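Local coordinates for 361aa long hypothetical D-aminopeptidase (Pyrococcus horikoshii, PDB 2DRH), which probably acts as an aminopeptidase of the S58 (DmpA-like) peptidase family, although its function has not been established, at residues A[192-197]-A[308-313]; A[246-251]-A[301-306]; A[30-35]-A[158-163]. All coordinates share one frame; numbering follows the deposited sequence.

Interaction 1 (A[192-197]-A[308-313]); sequences VEIEGK and ISPLFK
I308, at the N-cap of helix 309-328, turns its own side chain from strand 192-193 onto helix 252-268; its carbonyl O accepts from F312 N at 3.3 Å and closes the first helical turn. S309 also points away, its OG accepting from N275 N of the second subunit. P310 is the first residue to meet the other segment. Lacking an N-H, it costs nothing in the first turn, where backbone nitrogens have no helical acceptor, and its ring presents CB to V192 CB at 4.4 Å and to I194 CG1 at 4.2 Å.

What it faces is the tip of a beta-hairpin: strand 184-193 passes into 198-207 through E195 and G196, both with positive phi, a two-residue turn close to type I', with I194 N bonded to K197 O at 2.8 Å. V192 and I194, two apart, send their beta-branched side chains to one side, toward the helix.

L311 lies between them. With CG beside the backbone N (chi1 -63°), its branch swings to the hairpin although its CB points past it: CG meets I194 CD1 at 3.6 Å, and CD2 meets V192 CG2 at 3.6 Å, each pair crossing at about a right angle. F312 faces helix 252-268, where R261 makes a cation-pi contact with its ring, and K313 reaches the second subunit, its ammonium making a cation-pi contact with Y272 of that chain.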
ATOM      1  N   VAL A 192     -17.365 -10.305 -22.535  1.00 26.17           N
ATOM      2  CA  VAL A 192     -16.300  -9.695 -23.333  1.00 26.61           C
ATOM      3  C   VAL A 192     -15.486 -10.772 -24.043  1.00 27.59           C
ATOM      4  O   VAL A 192     -15.238 -11.848 -23.488  1.00 29.35           O
ATOM      5  CB  VAL A 192     -15.332  -8.839 -22.456  1.00 26.03           C
ATOM      6  CG1 VAL A 192     -16.134  -7.930 -21.526  1.00 26.45           C
ATOM      7  CG2 VAL A 192     -14.403  -9.736 -21.651  1.00 22.04           C
ATOM      8  N   GLU A 193     -15.070 -10.492 -25.273  1.00 28.11           N
ATOM      9  CA  GLU A 193     -14.272 -11.462 -26.008  1.00 30.15           C
ATOM     10  C   GLU A 193     -12.832 -10.992 -26.094  1.00 28.71           C
ATOM     11  O   GLU A 193     -12.555  -9.894 -26.574  1.00 28.71           O
ATOM     12  CB  GLU A 193     -14.833 -11.695 -27.419  1.00 31.06           C
ATOM     13  CG  GLU A 193     -14.066 -12.773 -28.176  1.00 36.05           C
ATOM     14  CD  GLU A 193     -14.746 -13.205 -29.464  1.00 39.29           C
ATOM     15  OE1 GLU A 193     -15.816 -13.850 -29.397  1.00 39.86           O
ATOM     16  OE2 GLU A 193     -14.205 -12.900 -30.546  1.00 41.92           O
ATOM     17  N   ILE A 194     -11.919 -11.827 -25.609  1.00 28.38           N
ATOM     18  CA  ILE A 194     -10.500 -11.503 -25.626  1.00 28.44           C
ATOM     19  C   ILE A 194      -9.720 -12.607 -26.335  1.00 29.38           C
ATOM     20  O   ILE A 194      -9.654 -13.742 -25.863  1.00 27.81           O
ATOM     21  CB  ILE A 194      -9.954 -11.326 -24.196  1.00 27.18           C
ATOM     22  CG1 ILE A 194     -10.682 -10.168 -23.505  1.00 27.57           C
ATOM     23  CG2 ILE A 194      -8.460 -11.061 -24.235  1.00 25.78           C
ATOM     24  CD1 ILE A 194     -10.327 -10.015 -22.043  1.00 27.52           C
ATOM     25  N   GLU A 195      -9.131 -12.255 -27.472  1.00 31.69           N
ATOM     26  CA  GLU A 195      -8.363 -13.202 -28.269  1.00 33.21           C
ATOM     27  C   GLU A 195      -9.184 -14.447 -28.580  1.00 32.80           C
ATOM     28  O   GLU A 195      -8.782 -15.566 -28.270  1.00 31.63           O
ATOM     29  CB  GLU A 195      -7.071 -13.592 -27.541  1.00 34.32           C
ATOM     30  CG  GLU A 195      -6.066 -12.451 -27.387  1.00 36.35           C
ATOM     31  CD  GLU A 195      -5.748 -11.765 -28.705  1.00 38.48           C
ATOM     32  OE1 GLU A 195      -6.521 -10.879 -29.127  1.00 41.23           O
ATOM     33  OE2 GLU A 195      -4.729 -12.117 -29.330  1.00 40.18           O
ATOM     34  N   GLY A 196     -10.353 -14.233 -29.176  1.00 34.30           N
ATOM     35  CA  GLY A 196     -11.224 -15.333 -29.548  1.00 37.14           C
ATOM     36  C   GLY A 196     -11.824 -16.143 -28.414  1.00 38.43           C
ATOM     37  O   GLY A 196     -12.183 -17.302 -28.609  1.00 40.54           O
ATOM     38  N   LYS A 197     -11.940 -15.548 -27.232  1.00 38.74           N
ATOM     39  CA  LYS A 197     -12.517 -16.258 -26.097  1.00 38.23           C
ATOM     40  C   LYS A 197     -13.504 -15.384 -25.335  1.00 36.75           C
ATOM     41  O   LYS A 197     -13.263 -14.196 -25.115  1.00 35.37           O
ATOM     42  CB  LYS A 197     -11.413 -16.742 -25.153  1.00 40.80           C
ATOM     43  CG  LYS A 197     -10.436 -17.708 -25.804  1.00 45.63           C
ATOM     44  CD  LYS A 197     -11.168 -18.906 -26.401  1.00 48.13           C
ATOM     45  CE  LYS A 197     -10.231 -19.794 -27.201  1.00 49.37           C
ATOM     46  NZ  LYS A 197     -10.960 -20.926 -27.847  1.00 50.46           N
ATOM     47  N   ILE A 308      -6.045  -7.270 -21.142  1.00 21.57           N
ATOM     48  CA  ILE A 308      -7.183  -7.225 -20.229  1.00 22.76           C
ATOM     49  C   ILE A 308      -7.960  -5.926 -20.051  1.00 22.77           C
ATOM     50  O   ILE A 308      -8.818  -5.844 -19.169  1.00 24.54           O
ATOM     51  CB  ILE A 308      -6.776  -7.730 -18.834  1.00 24.56           C
ATOM     52  CG1 ILE A 308      -5.732  -6.796 -18.219  1.00 23.10           C
ATOM     53  CG2 ILE A 308      -6.231  -9.149 -18.939  1.00 24.65           C
ATOM     54  CD1 ILE A 308      -5.190  -7.293 -16.888  1.00 21.22           C
ATOM     55  N   SER A 309      -7.695  -4.920 -20.876  1.00 21.94           N
ATOM     56  CA  SER A 309      -8.413  -3.653 -20.745  1.00 20.74           C
ATOM     57  C   SER A 309      -9.927  -3.842 -20.886  1.00 21.64           C
ATOM     58  O   SER A 309     -10.713  -3.156 -20.216  1.00 19.15           O
ATOM     59  CB  SER A 309      -7.889  -2.633 -21.757  1.00 20.52           C
ATOM     60  OG  SER A 309      -6.549  -2.278 -21.446  1.00 16.99           O
ATOM     61  N   PRO A 310     -10.361  -4.778 -21.758  1.00 21.28           N
ATOM     62  CA  PRO A 310     -11.795  -5.005 -21.915  1.00 18.66           C
ATOM     63  C   PRO A 310     -12.413  -5.411 -20.577  1.00 18.36           C
ATOM     64  O   PRO A 310     -13.540  -5.023 -20.263  1.00 19.19           O
ATOM     65  CB  PRO A 310     -11.848  -6.128 -22.949  1.00 21.56           C
ATOM     66  CG  PRO A 310     -10.684  -5.812 -23.815  1.00 20.97           C
ATOM     67  CD  PRO A 310      -9.609  -5.504 -22.801  1.00 19.73           C
ATOM     68  N   LEU A 311     -11.678  -6.188 -19.784  1.00 16.89           N
ATOM     69  CA  LEU A 311     -12.194  -6.607 -18.485  1.00 19.19           C
ATOM     70  C   LEU A 311     -12.282  -5.397 -17.532  1.00 19.66           C
ATOM     71  O   LEU A 311     -13.176  -5.329 -16.688  1.00 21.01           O
ATOM     72  CB  LEU A 311     -11.309  -7.710 -17.884  1.00 18.22           C
ATOM     73  CG  LEU A 311     -11.227  -9.032 -18.674  1.00 19.28           C
ATOM     74  CD1 LEU A 311     -10.097  -9.884 -18.138  1.00 16.96           C
ATOM     75  CD2 LEU A 311     -12.540  -9.792 -18.580  1.00 16.15           C
ATOM     76  N   PHE A 312     -11.360  -4.448 -17.666  1.00 18.78           N
ATOM     77  CA  PHE A 312     -11.396  -3.250 -16.820  1.00 20.84           C
ATOM     78  C   PHE A 312     -12.656  -2.448 -17.151  1.00 21.15           C
ATOM     79  O   PHE A 312     -13.350  -1.958 -16.260  1.00 19.71           O
ATOM     80  CB  PHE A 312     -10.174  -2.357 -17.063  1.00 17.99           C
ATOM     81  CG  PHE A 312      -8.879  -2.910 -16.527  1.00 19.33           C
ATOM     82  CD1 PHE A 312      -8.851  -4.056 -15.742  1.00 17.95           C
ATOM     83  CD2 PHE A 312      -7.678  -2.254 -16.794  1.00 17.06           C
ATOM     84  CE1 PHE A 312      -7.647  -4.539 -15.230  1.00 16.76           C
ATOM     85  CE2 PHE A 312      -6.475  -2.728 -16.289  1.00 13.99           C
ATOM     86  CZ  PHE A 312      -6.460  -3.871 -15.505  1.00 17.57           C
ATOM     87  N   LYS A 313     -12.947  -2.314 -18.442  1.00 22.42           N
ATOM     88  CA  LYS A 313     -14.129  -1.571 -18.869  1.00 23.33           C
ATOM     89  C   LYS A 313     -15.412  -2.288 -18.456  1.00 23.56           C
ATOM     90  O   LYS A 313     -16.333  -1.666 -17.921  1.00 22.42           O
ATOM     91  CB  LYS A 313     -14.114  -1.363 -20.387  1.00 26.49           C
ATOM     92  CG  LYS A 313     -15.454  -0.908 -20.956  1.00 30.59           C
ATOM     93  CD  LYS A 313     -15.366  -0.594 -22.434  1.00 33.53           C
ATOM     94  CE  LYS A 313     -14.534   0.650 -22.666  1.00 37.80           C
ATOM     95  NZ  LYS A 313     -15.105   1.794 -21.914  1.00 39.54           N
TER

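Interaction 2 (A[246-251]-A[301-306]); sequences TDAPLT and KALPDS
The connection between strand 240-246 and helix 252-268 meets the end of strand 298-302, at the point where A302 pairs antiparallel with a strand of the third subunit and carries the sheet across the interface. The connection begins with an ST turn, T246 OG1 accepting from A248 N at 3.1 Å, and ends at T251, whose side chain caps the helix that follows.

Between the turn and the cap P249 does most of the touching. Its carbonyl O receives L303 N at 3.0 Å in a fairly straight bond (160° at the hydrogen), although the donor stands above the carbonyl plane, 36° out of it. The same oxygen also takes a CA-H...O contact from A302 CA at 3.4 Å, so it has one hydrogen bond and a weaker C-H contact beside it. P249 CB is tightly placed as well, 3.2 Å from K301 O; that carbonyl accepts from N288 ND2, so it is satisfied while the apolar ring packs beside it.

L303 covers the pyrrolidine obliquely, its CG 3.9 Å from P249 CG, while CD1 reaches A248 CB at 4.0 Å. An alanine here would probably loosen the packing against A248 and P249, since the branch that covers them would be gone. At the far end T251 CG2 lies 3.7 Å from A302 CB, small methyls suiting the close approach of the two chains.

The polar link therefore runs through main-chain atoms, and the side chains around it are mostly apolar: the hydrogen bond ties the loop to the end of the strand at one point, and the methyls and proline ring would largely keep water from it.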
ATOM      1  N   THR A 246     -15.409 -13.001 -11.996  1.00 22.74           N
ATOM      2  CA  THR A 246     -15.091 -13.229 -13.401  1.00 22.42           C
ATOM      3  C   THR A 246     -14.562 -14.638 -13.601  1.00 22.74           C
ATOM      4  O   THR A 246     -14.027 -15.248 -12.673  1.00 22.89           O
ATOM      5  CB  THR A 246     -14.026 -12.238 -13.930  1.00 23.80           C
ATOM      6  OG1 THR A 246     -13.788 -12.493 -15.323  1.00 22.84           O
ATOM      7  CG2 THR A 246     -12.710 -12.396 -13.170  1.00 22.95           C
ATOM      8  N   ASP A 247     -14.723 -15.159 -14.812  1.00 23.87           N
ATOM      9  CA  ASP A 247     -14.236 -16.492 -15.129  1.00 25.25           C
ATOM     10  C   ASP A 247     -12.938 -16.377 -15.931  1.00 25.90           C
ATOM     11  O   ASP A 247     -12.425 -17.360 -16.462  1.00 25.54           O
ATOM     12  CB  ASP A 247     -15.304 -17.277 -15.903  1.00 26.92           C
ATOM     13  CG  ASP A 247     -15.666 -16.638 -17.240  1.00 29.36           C
ATOM     14  OD1 ASP A 247     -15.443 -15.424 -17.420  1.00 27.92           O
ATOM     15  OD2 ASP A 247     -16.197 -17.361 -18.113  1.00 31.56           O
ATOM     16  N   ALA A 248     -12.408 -15.162 -16.010  1.00 24.16           N
ATOM     17  CA  ALA A 248     -11.165 -14.925 -16.728  1.00 23.89           C
ATOM     18  C   ALA A 248      -9.989 -15.276 -15.819  1.00 22.44           C
ATOM     19  O   ALA A 248      -9.987 -14.931 -14.638  1.00 24.92           O
ATOM     20  CB  ALA A 248     -11.078 -13.460 -17.160  1.00 22.52           C
ATOM     21  N   PRO A 249      -8.982 -15.990 -16.350  1.00 20.79           N
ATOM     22  CA  PRO A 249      -7.817 -16.363 -15.541  1.00 20.41           C
ATOM     23  C   PRO A 249      -6.970 -15.130 -15.221  1.00 19.19           C
ATOM     24  O   PRO A 249      -6.490 -14.447 -16.124  1.00 19.00           O
ATOM     25  CB  PRO A 249      -7.086 -17.365 -16.432  1.00 19.49           C
ATOM     26  CG  PRO A 249      -7.391 -16.862 -17.808  1.00 17.67           C
ATOM     27  CD  PRO A 249      -8.875 -16.548 -17.709  1.00 20.23           C
ATOM     28  N   LEU A 250      -6.799 -14.854 -13.932  1.00 20.61           N
ATOM     29  CA  LEU A 250      -6.033 -13.687 -13.478  1.00 19.90           C
ATOM     30  C   LEU A 250      -5.347 -13.950 -12.141  1.00 17.54           C
ATOM     31  O   LEU A 250      -5.924 -14.571 -11.253  1.00 20.14           O
ATOM     32  CB  LEU A 250      -6.961 -12.489 -13.315  1.00 17.62           C
ATOM     33  CG  LEU A 250      -7.793 -12.005 -14.503  1.00 19.00           C
ATOM     34  CD1 LEU A 250      -8.935 -11.124 -13.985  1.00 18.12           C
ATOM     35  CD2 LEU A 250      -6.924 -11.248 -15.487  1.00 17.30           C
ATOM     36  N   THR A 251      -4.118 -13.467 -12.003  1.00 18.28           N
ATOM     37  CA  THR A 251      -3.365 -13.642 -10.768  1.00 18.33           C
ATOM     38  C   THR A 251      -3.901 -12.666  -9.714  1.00 18.78           C
ATOM     39  O   THR A 251      -4.743 -11.819 -10.016  1.00 16.20           O
ATOM     40  CB  THR A 251      -1.880 -13.353 -10.992  1.00 21.82           C
ATOM     41  OG1 THR A 251      -1.692 -11.946 -11.220  1.00 23.56           O
ATOM     42  CG2 THR A 251      -1.365 -14.138 -12.221  1.00 21.85           C
ATOM     43  N   LYS A 301      -3.158 -20.191 -14.550  1.00 21.99           N
ATOM     44  CA  LYS A 301      -3.562 -19.724 -15.872  1.00 22.56           C
ATOM     45  C   LYS A 301      -3.781 -18.230 -15.691  1.00 22.68           C
ATOM     46  O   LYS A 301      -4.382 -17.814 -14.702  1.00 18.81           O
ATOM     47  CB  LYS A 301      -4.875 -20.374 -16.315  1.00 24.25           C
ATOM     48  CG  LYS A 301      -4.794 -21.877 -16.575  1.00 28.69           C
ATOM     49  CD  LYS A 301      -6.167 -22.445 -16.934  1.00 31.59           C
ATOM     50  CE  LYS A 301      -7.180 -22.161 -15.827  1.00 34.49           C
ATOM     51  NZ  LYS A 301      -8.529 -22.734 -16.094  1.00 36.00           N
ATOM     52  N   ALA A 302      -3.302 -17.430 -16.637  1.00 22.75           N
ATOM     53  CA  ALA A 302      -3.457 -15.987 -16.535  1.00 23.25           C
ATOM     54  C   ALA A 302      -3.295 -15.257 -17.861  1.00 23.23           C
ATOM     55  O   ALA A 302      -2.403 -15.558 -18.656  1.00 24.98           O
ATOM     56  CB  ALA A 302      -2.457 -15.435 -15.522  1.00 24.49           C
ATOM     57  N   LEU A 303      -4.170 -14.287 -18.086  1.00 22.32           N
ATOM     58  CA  LEU A 303      -4.128 -13.476 -19.291  1.00 24.28           C
ATOM     59  C   LEU A 303      -3.024 -12.441 -19.159  1.00 24.79           C
ATOM     60  O   LEU A 303      -2.807 -11.889 -18.079  1.00 24.96           O
ATOM     61  CB  LEU A 303      -5.459 -12.747 -19.485  1.00 24.65           C
ATOM     62  CG  LEU A 303      -6.706 -13.597 -19.744  1.00 28.08           C
ATOM     63  CD1 LEU A 303      -7.946 -12.752 -19.546  1.00 27.81           C
ATOM     64  CD2 LEU A 303      -6.655 -14.168 -21.154  1.00 28.21           C
ATOM     65  N   PRO A 304      -2.301 -12.168 -20.254  1.00 25.15           N
ATOM     66  CA  PRO A 304      -1.233 -11.169 -20.189  1.00 24.88           C
ATOM     67  C   PRO A 304      -1.887  -9.808 -19.989  1.00 24.67           C
ATOM     68  O   PRO A 304      -2.891  -9.502 -20.630  1.00 25.49           O
ATOM     69  CB  PRO A 304      -0.560 -11.297 -21.553  1.00 25.36           C
ATOM     70  CG  PRO A 304      -1.700 -11.709 -22.441  1.00 27.33           C
ATOM     71  CD  PRO A 304      -2.392 -12.753 -21.604  1.00 25.45           C
ATOM     72  N   ASP A 305      -1.326  -8.995 -19.101  1.00 22.40           N
ATOM     73  CA  ASP A 305      -1.889  -7.679 -18.820  1.00 22.24           C
ATOM     74  C   ASP A 305      -2.209  -6.833 -20.043  1.00 20.45           C
ATOM     75  O   ASP A 305      -3.133  -6.030 -20.023  1.00 19.72           O
ATOM     76  CB  ASP A 305      -0.955  -6.906 -17.885  1.00 20.47           C
ATOM     77  CG  ASP A 305      -0.976  -7.456 -16.481  1.00 20.50           C
ATOM     78  OD1 ASP A 305      -2.020  -7.325 -15.814  1.00 23.13           O
ATOM     79  OD2 ASP A 305       0.039  -8.034 -16.043  1.00 25.28           O
ATOM     80  N   SER A 306      -1.458  -7.028 -21.118  1.00 22.86           N
ATOM     81  CA  SER A 306      -1.669  -6.253 -22.338  1.00 22.79           C
ATOM     82  C   SER A 306      -3.014  -6.513 -23.018  1.00 23.19           C
ATOM     83  O   SER A 306      -3.431  -5.739 -23.883  1.00 24.08           O
ATOM     84  CB  SER A 306      -0.548  -6.537 -23.340  1.00 24.88           C
ATOM     85  OG  SER A 306      -0.650  -7.859 -23.840  1.00 25.39           O
TER

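Interaction 3 (A[30-35]-A[158-163]); sequences GHVTLI and IKRADE
The polar part of the contact belongs to R160. Its NH1 donates to H31 O at 2.8 Å, the N-H bent to 150°, arriving in the carbonyl plane on a lone pair and close to the guanidinium plane. The same NH1 gives a second bond, 2.8 Å long, to a water that also accepts from T33 N at 2.9 Å. Carbonyl and N-H of this strand edge are thus both satisfied, one directly and one through water. A long, extended arginine suits the task: from a CB that points at the strand, the chain runs out from CG to NE (chi2 -179°, chi3 176°), and E156 makes a salt bridge to NE that would help hold the flat group in position.

Van der Waals contacts accompany this bond: R160 CD passes 3.2 Å from H31 O, and V32 CG2 lies over one face of the guanidinium, 3.8 Å from NH1.

Backbone packing is closest at G30, whose N is 3.4 Å from A161 CA. A side chain on G30 would point straight into the turn after the helix and collide with A161 N, so glycine fits where even a methyl would not, and A161 brings just one methyl of its own.

Strand 28-36 is one of the two outermost strands of its four-stranded sheet within this chain. G30, V32 and L34 bond to strand 48-56, leaving H31 O and T33 N on the opposite edge. Helix 151-160 covers V32 through H153, E156 and A157, while H31, whose CB points away from the helix end, bonds T53 OG1 through ND1 and E166 O through NE2.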
ATOM      1  N   GLY A  30     -27.304 -15.756  -1.767  1.00 26.98           N
ATOM      2  CA  GLY A  30     -28.416 -16.064  -0.883  1.00 28.19           C
ATOM      3  C   GLY A  30     -28.697 -14.903   0.056  1.00 27.13           C
ATOM      4  O   GLY A  30     -27.770 -14.197   0.455  1.00 26.38           O
ATOM      5  N   HIS A  31     -29.968 -14.712   0.410  1.00 26.45           N
ATOM      6  CA  HIS A  31     -30.381 -13.619   1.295  1.00 25.49           C
ATOM      7  C   HIS A  31     -31.193 -14.064   2.508  1.00 25.22           C
ATOM      8  O   HIS A  31     -31.834 -15.113   2.505  1.00 24.30           O
ATOM      9  CB  HIS A  31     -31.283 -12.617   0.565  1.00 24.03           C
ATOM     10  CG  HIS A  31     -30.652 -11.941  -0.608  1.00 24.49           C
ATOM     11  ND1 HIS A  31     -29.480 -11.222  -0.516  1.00 23.93           N
ATOM     12  CD2 HIS A  31     -31.093 -11.778  -1.878  1.00 23.69           C
ATOM     13  CE1 HIS A  31     -29.232 -10.638  -1.674  1.00 23.56           C
ATOM     14  NE2 HIS A  31     -30.196 -10.959  -2.517  1.00 24.75           N
ATOM     15  N   VAL A  32     -31.172 -13.216   3.529  1.00 24.05           N
ATOM     16  CA  VAL A  32     -31.954 -13.392   4.743  1.00 23.61           C
ATOM     17  C   VAL A  32     -32.364 -11.957   5.055  1.00 23.88           C
ATOM     18  O   VAL A  32     -31.510 -11.091   5.291  1.00 22.16           O
ATOM     19  CB  VAL A  32     -31.136 -13.998   5.901  1.00 24.63           C
ATOM     20  CG1 VAL A  32     -31.900 -13.842   7.224  1.00 22.42           C
ATOM     21  CG2 VAL A  32     -30.893 -15.476   5.629  1.00 22.79           C
ATOM     22  N   THR A  33     -33.672 -11.707   5.011  1.00 23.98           N
ATOM     23  CA  THR A  33     -34.222 -10.370   5.225  1.00 23.61           C
ATOM     24  C   THR A  33     -34.923 -10.258   6.567  1.00 23.34           C
ATOM     25  O   THR A  33     -35.734 -11.108   6.917  1.00 22.03           O
ATOM     26  CB  THR A  33     -35.217 -10.015   4.096  1.00 24.64           C
ATOM     27  OG1 THR A  33     -34.566 -10.180   2.829  1.00 24.83           O
ATOM     28  CG2 THR A  33     -35.700  -8.568   4.225  1.00 22.20           C
ATOM     29  N   LEU A  34     -34.608  -9.199   7.310  1.00 22.65           N
ATOM     30  CA  LEU A  34     -35.189  -8.983   8.630  1.00 22.58           C
ATOM     31  C   LEU A  34     -35.937  -7.664   8.737  1.00 23.33           C
ATOM     32  O   LEU A  34     -35.331  -6.592   8.819  1.00 22.04           O
ATOM     33  CB  LEU A  34     -34.088  -9.027   9.689  1.00 21.00           C
ATOM     34  CG  LEU A  34     -33.276 -10.315   9.640  1.00 20.22           C
ATOM     35  CD1 LEU A  34     -32.078 -10.219  10.574  1.00 19.75           C
ATOM     36  CD2 LEU A  34     -34.192 -11.489  10.001  1.00 21.15           C
ATOM     37  N   ILE A  35     -37.261  -7.760   8.741  1.00 24.95           N
ATOM     38  CA  ILE A  35     -38.124  -6.596   8.835  1.00 27.20           C
ATOM     39  C   ILE A  35     -39.149  -6.831   9.937  1.00 29.18           C
ATOM     40  O   ILE A  35     -39.870  -7.831   9.921  1.00 28.73           O
ATOM     41  CB  ILE A  35     -38.851  -6.345   7.499  1.00 28.16           C
ATOM     42  CG1 ILE A  35     -37.815  -6.197   6.376  1.00 26.58           C
ATOM     43  CG2 ILE A  35     -39.741  -5.097   7.604  1.00 27.36           C
ATOM     44  CD1 ILE A  35     -38.401  -5.805   5.025  1.00 23.84           C
ATOM     45  N   ILE A 158     -26.198 -18.670   3.545  1.00 21.56           N
ATOM     46  CA  ILE A 158     -25.277 -19.486   2.766  1.00 21.31           C
ATOM     47  C   ILE A 158     -25.987 -20.683   2.130  1.00 22.42           C
ATOM     48  O   ILE A 158     -25.703 -21.044   0.995  1.00 21.43           O
ATOM     49  CB  ILE A 158     -24.112 -20.001   3.644  1.00 21.82           C
ATOM     50  CG1 ILE A 158     -23.340 -18.808   4.225  1.00 21.18           C
ATOM     51  CG2 ILE A 158     -23.188 -20.898   2.820  1.00 20.24           C
ATOM     52  CD1 ILE A 158     -22.225 -19.192   5.167  1.00 19.77           C
ATOM     53  N   LYS A 159     -26.919 -21.289   2.857  1.00 24.12           N
ATOM     54  CA  LYS A 159     -27.641 -22.444   2.333  1.00 27.23           C
ATOM     55  C   LYS A 159     -28.769 -22.080   1.363  1.00 28.19           C
ATOM     56  O   LYS A 159     -29.312 -22.950   0.680  1.00 30.05           O
ATOM     57  CB  LYS A 159     -28.163 -23.295   3.495  1.00 27.44           C
ATOM     58  CG  LYS A 159     -27.024 -23.935   4.293  1.00 29.96           C
ATOM     59  CD  LYS A 159     -27.512 -24.729   5.494  1.00 33.73           C
ATOM     60  CE  LYS A 159     -26.346 -25.410   6.197  1.00 34.23           C
ATOM     61  NZ  LYS A 159     -26.782 -26.179   7.399  1.00 38.52           N
ATOM     62  N   ARG A 160     -29.108 -20.795   1.291  1.00 28.61           N
ATOM     63  CA  ARG A 160     -30.147 -20.322   0.377  1.00 29.00           C
ATOM     64  C   ARG A 160     -29.504 -19.814  -0.916  1.00 29.44           C
ATOM     65  O   ARG A 160     -30.195 -19.533  -1.894  1.00 29.76           O
ATOM     66  CB  ARG A 160     -30.933 -19.159   0.985  1.00 30.20           C
ATOM     67  CG  ARG A 160     -31.902 -19.481   2.114  1.00 30.55           C
ATOM     68  CD  ARG A 160     -32.597 -18.181   2.538  1.00 33.42           C
ATOM     69  NE  ARG A 160     -33.627 -18.361   3.559  1.00 34.89           N
ATOM     70  CZ  ARG A 160     -34.331 -17.364   4.090  1.00 35.83           C
ATOM     71  NH1 ARG A 160     -34.119 -16.115   3.698  1.00 35.56           N
ATOM     72  NH2 ARG A 160     -35.244 -17.610   5.020  1.00 36.25           N
ATOM     73  N   ALA A 161     -28.181 -19.686  -0.916  1.00 29.49           N
ATOM     74  CA  ALA A 161     -27.474 -19.176  -2.086  1.00 30.31           C
ATOM     75  C   ALA A 161     -27.729 -19.988  -3.349  1.00 32.04           C
ATOM     76  O   ALA A 161     -27.686 -21.217  -3.324  1.00 31.07           O
ATOM     77  CB  ALA A 161     -25.979 -19.118  -1.806  1.00 27.55           C
ATOM     78  N   ASP A 162     -28.006 -19.293  -4.448  1.00 33.72           N
ATOM     79  CA  ASP A 162     -28.226 -19.958  -5.725  1.00 36.01           C
ATOM     80  C   ASP A 162     -28.105 -18.980  -6.888  1.00 35.98           C
ATOM     81  O   ASP A 162     -27.781 -17.804  -6.695  1.00 35.87           O
ATOM     82  CB  ASP A 162     -29.589 -20.668  -5.751  1.00 39.33           C
ATOM     83  CG  ASP A 162     -30.747 -19.717  -5.956  1.00 41.90           C
ATOM     84  OD1 ASP A 162     -30.997 -18.875  -5.066  1.00 43.03           O
ATOM     85  OD2 ASP A 162     -31.406 -19.817  -7.016  1.00 44.32           O
ATOM     86  N   GLU A 163     -28.352 -19.484  -8.094  1.00 36.33           N
ATOM     87  CA  GLU A 163     -28.263 -18.703  -9.326  1.00 36.55           C
ATOM     88  C   GLU A 163     -29.190 -17.492  -9.345  1.00 35.96           C
ATOM     89  O   GLU A 163     -28.762 -16.365  -9.591  1.00 35.24           O
ATOM     90  CB  GLU A 163     -28.593 -19.597 -10.527  1.00 38.59           C
ATOM     91  CG  GLU A 163     -27.667 -20.802 -10.728  1.00 41.97           C
ATOM     92  CD  GLU A 163     -27.548 -21.696  -9.501  1.00 43.35           C
ATOM     93  OE1 GLU A 163     -28.586 -22.042  -8.894  1.00 42.77           O
ATOM     94  OE2 GLU A 163     -26.405 -22.063  -9.149  1.00 46.75           O
TER
HETATM   95  O   HOH W   1     -35.549 -13.935   4.787  1.00 39.37           O

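How the interactions relate
From the N terminus, interaction 3 comes first: strand 28-36 opens it and the end of helix 151-160 closes it, more than 120 residues later. Only then does interaction 1 open, at the hairpin tip of 192-197. Before its partner 308-313 arrives, interaction 2 both opens at 246-251 and closes at 301-306, so it is nested within interaction 1, and none of the three cross. The nested pair are neighbours in space: L303 packs on I308 and A248 on L311, joining hairpin, loop, strand end and helix 309-328 beside subunit interfaces. Interaction 3 stands apart, its centre about 30 Å from that of interaction 2, and ties the edge of another sheet to its covering helix.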